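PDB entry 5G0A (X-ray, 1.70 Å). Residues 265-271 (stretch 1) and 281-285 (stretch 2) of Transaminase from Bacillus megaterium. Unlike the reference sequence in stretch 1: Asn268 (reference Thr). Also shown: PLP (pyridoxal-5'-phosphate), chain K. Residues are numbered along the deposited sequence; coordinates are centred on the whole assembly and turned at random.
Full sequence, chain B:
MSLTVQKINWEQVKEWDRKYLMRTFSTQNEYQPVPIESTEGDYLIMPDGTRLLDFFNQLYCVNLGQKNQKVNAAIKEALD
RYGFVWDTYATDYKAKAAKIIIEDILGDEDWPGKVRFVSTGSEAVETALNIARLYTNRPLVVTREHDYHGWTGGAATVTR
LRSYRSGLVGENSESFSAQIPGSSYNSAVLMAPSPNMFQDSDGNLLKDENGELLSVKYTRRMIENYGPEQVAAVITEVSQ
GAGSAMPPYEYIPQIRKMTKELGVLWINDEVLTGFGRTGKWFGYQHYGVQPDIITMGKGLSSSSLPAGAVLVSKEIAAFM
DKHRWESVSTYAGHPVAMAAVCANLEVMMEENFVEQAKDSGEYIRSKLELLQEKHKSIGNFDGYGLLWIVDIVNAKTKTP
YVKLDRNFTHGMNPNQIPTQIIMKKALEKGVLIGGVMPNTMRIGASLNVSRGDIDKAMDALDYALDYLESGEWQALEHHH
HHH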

# COMPACT_ATOMS: atom_id res chain seq x y z
N LEU B 265 9.68 -6.03 19.21
CA LEU B 265 8.75 -6.74 20.08
C LEU B 265 8.46 -8.18 19.60
O LEU B 265 8.57 -8.50 18.42
CB LEU B 265 7.43 -5.95 20.21
CG LEU B 265 7.48 -4.56 20.82
CD1 LEU B 265 6.10 -3.91 20.75
CD2 LEU B 265 8.02 -4.59 22.28
N TRP B 266 8.11 -9.04 20.56
CA TRP B 266 7.60 -10.37 20.26
C TRP B 266 6.15 -10.50 20.73
O TRP B 266 5.85 -10.38 21.92
CB TRP B 266 8.50 -11.49 20.88
CG TRP B 266 7.92 -12.86 20.74
CD1 TRP B 266 7.27 -13.38 19.64
CD2 TRP B 266 7.95 -13.92 21.71
NE1 TRP B 266 6.87 -14.67 19.89
CE2 TRP B 266 7.28 -15.03 21.14
CE3 TRP B 266 8.48 -14.04 23.02
CZ2 TRP B 266 7.11 -16.24 21.83
CZ3 TRP B 266 8.31 -15.25 23.69
CH2 TRP B 266 7.63 -16.32 23.10
N ILE B 267 5.26 -10.66 19.76
CA ILE B 267 3.85 -10.92 20.04
C ILE B 267 3.67 -12.42 19.88
O ILE B 267 3.90 -12.97 18.80
CB ILE B 267 2.92 -10.23 19.00
CG1 ILE B 267 3.15 -8.70 18.99
CG2 ILE B 267 1.45 -10.62 19.30
CD1 ILE B 267 2.46 -7.98 17.81
N ASN B 268 3.24 -13.11 20.94
CA ASN B 268 2.80 -14.48 20.72
C ASN B 268 1.28 -14.58 20.72
O ASN B 268 0.62 -14.09 21.63
CB ASN B 268 3.40 -15.51 21.70
CG ASN B 268 3.12 -16.92 21.24
OD1 ASN B 268 3.49 -17.31 20.11
ND2 ASN B 268 2.43 -17.69 22.08
N ASP B 269 0.76 -15.18 19.66
CA ASP B 269 -0.68 -15.32 19.46
C ASP B 269 -1.14 -16.58 20.19
O ASP B 269 -0.84 -17.70 19.75
CB ASP B 269 -0.97 -15.42 17.95
CG ASP B 269 -2.47 -15.41 17.63
OD1 ASP B 269 -3.30 -15.57 18.56
OD2 ASP B 269 -2.81 -15.22 16.44
N GLU B 270 -1.84 -16.38 21.31
CA GLU B 270 -2.32 -17.48 22.14
C GLU B 270 -3.80 -17.72 21.97
O GLU B 270 -4.43 -18.32 22.84
CB GLU B 270 -2.08 -17.15 23.62
CG GLU B 270 -0.61 -17.21 24.09
CD GLU B 270 -0.06 -18.63 24.22
OE1 GLU B 270 -0.85 -19.60 24.34
OE2 GLU B 270 1.18 -18.78 24.22
N VAL B 271 -4.39 -17.24 20.88
CA VAL B 271 -5.85 -17.41 20.74
C VAL B 271 -6.21 -18.88 20.72
O VAL B 271 -7.20 -19.28 21.34
CB VAL B 271 -6.40 -16.72 19.46
CG1 VAL B 271 -7.86 -17.13 19.21
CG2 VAL B 271 -6.30 -15.21 19.62
N TRP B 281 -0.89 -23.15 31.19
CA TRP B 281 -1.84 -22.03 31.00
C TRP B 281 -1.73 -21.48 29.58
O TRP B 281 -2.74 -21.30 28.90
CB TRP B 281 -1.65 -20.95 32.03
CG TRP B 281 -2.38 -21.29 33.31
CD1 TRP B 281 -1.81 -21.69 34.49
CD2 TRP B 281 -3.80 -21.29 33.53
NE1 TRP B 281 -2.80 -21.95 35.44
CE2 TRP B 281 -4.02 -21.69 34.88
CE3 TRP B 281 -4.91 -20.98 32.72
CZ2 TRP B 281 -5.30 -21.80 35.43
CZ3 TRP B 281 -6.19 -21.08 33.28
CH2 TRP B 281 -6.37 -21.48 34.61
N PHE B 282 -0.49 -21.27 29.12
CA PHE B 282 -0.27 -20.75 27.75
C PHE B 282 0.81 -21.51 27.01
O PHE B 282 1.74 -22.03 27.62
CB PHE B 282 0.09 -19.27 27.81
CG PHE B 282 -1.02 -18.41 28.31
CD1 PHE B 282 -2.07 -18.07 27.46
CD2 PHE B 282 -1.04 -17.96 29.62
CE1 PHE B 282 -3.12 -17.26 27.92
CE2 PHE B 282 -2.07 -17.15 30.08
CZ PHE B 282 -3.12 -16.82 29.24
N GLY B 283 0.66 -21.58 25.69
CA GLY B 283 1.60 -22.31 24.83
C GLY B 283 3.04 -21.87 25.00
O GLY B 283 3.94 -22.72 24.99
N TYR B 284 3.28 -20.57 25.15
CA TYR B 284 4.67 -20.07 25.26
C TYR B 284 5.37 -20.61 26.50
O TYR B 284 6.60 -20.62 26.56
CB TYR B 284 4.77 -18.52 25.22
CG TYR B 284 4.27 -17.81 26.47
CD1 TYR B 284 5.11 -17.62 27.57
CD2 TYR B 284 2.96 -17.31 26.53
CE1 TYR B 284 4.67 -16.96 28.70
CE2 TYR B 284 2.50 -16.65 27.67
CZ TYR B 284 3.36 -16.50 28.76
OH TYR B 284 2.93 -15.85 29.88
N GLN B 285 4.59 -21.01 27.50
CA GLN B 285 5.17 -21.46 28.78
C GLN B 285 5.94 -22.77 28.71
O GLN B 285 6.69 -23.11 29.64
CB GLN B 285 4.09 -21.53 29.87
CG GLN B 285 3.55 -20.15 30.20
CD GLN B 285 2.43 -20.17 31.22
OE1 GLN B 285 1.51 -20.99 31.15
NE2 GLN B 285 2.52 -19.27 32.17
N1 PLP K . -5.27 -16.48 15.98
C2 PLP K . -5.19 -17.83 16.05
C2A PLP K . -3.85 -18.48 16.32
C3 PLP K . -6.42 -18.65 15.95
O3 PLP K . -6.39 -19.98 16.06
C4 PLP K . -7.70 -17.97 15.73
C4A PLP K . -9.00 -18.78 15.66
C5 PLP K . -7.64 -16.49 15.62
C6 PLP K . -6.42 -15.83 15.73
C5A PLP K . -8.88 -15.66 15.32
O4P PLP K . -9.89 -15.77 16.30
P PLP K . -11.40 -15.44 15.85
O1P PLP K . -12.09 -15.47 17.18
O2P PLP K . -11.45 -14.09 15.15
O3P PLP K . -11.80 -16.56 14.93

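Along the strand 265-269, side chains alternate: Trp266 and Asn268 direct their CA-to-CB bonds toward the second stretch, whereas Leu265, Ile267 and Asp269 lie beyond its reach. Trp266, at chi1 173° (t), brings CH2 to 4.2 Å from CB of Tyr284, an apolar contact that meets the indole ring obliquely. Asn268, which differs from the reference sequence, places ND2 4.0 Å from CB of Tyr284 and 2.7 Å from OE2 of Glu270, beside the carboxylate that dominates the contact. Asp269 serves the cofactor instead: its OD2 lies 2.8 Å from N1 of PLP, while its OD1 accepts a hydrogen bond from Val271 N at 3.1 Å (N-H...O angle 163°).

Glu270 has the largest covered area, 84 Å² for the whole residue. With chi1 and chi2 both m, its carboxylate reaches two consecutive amides at the start of the 3-10 segment. Gly283 N donates to Glu270 OE1 (2.8 Å, 150°) and Tyr284 N to Glu270 OE2 (2.9 Å, 149°), so each oxygen receives one amide. The 3.2 Å approach of Gly283 N to Glu270 OE2 has too poor an angle to count as a hydrogen bond. The same oxygens also lie at ring edges, OE1 near Phe282 and OE2 3.3 Å from Tyr284 CD2. Val271 makes no contact across the stretches; its CG1 lies 3.6 Å from PLP C4.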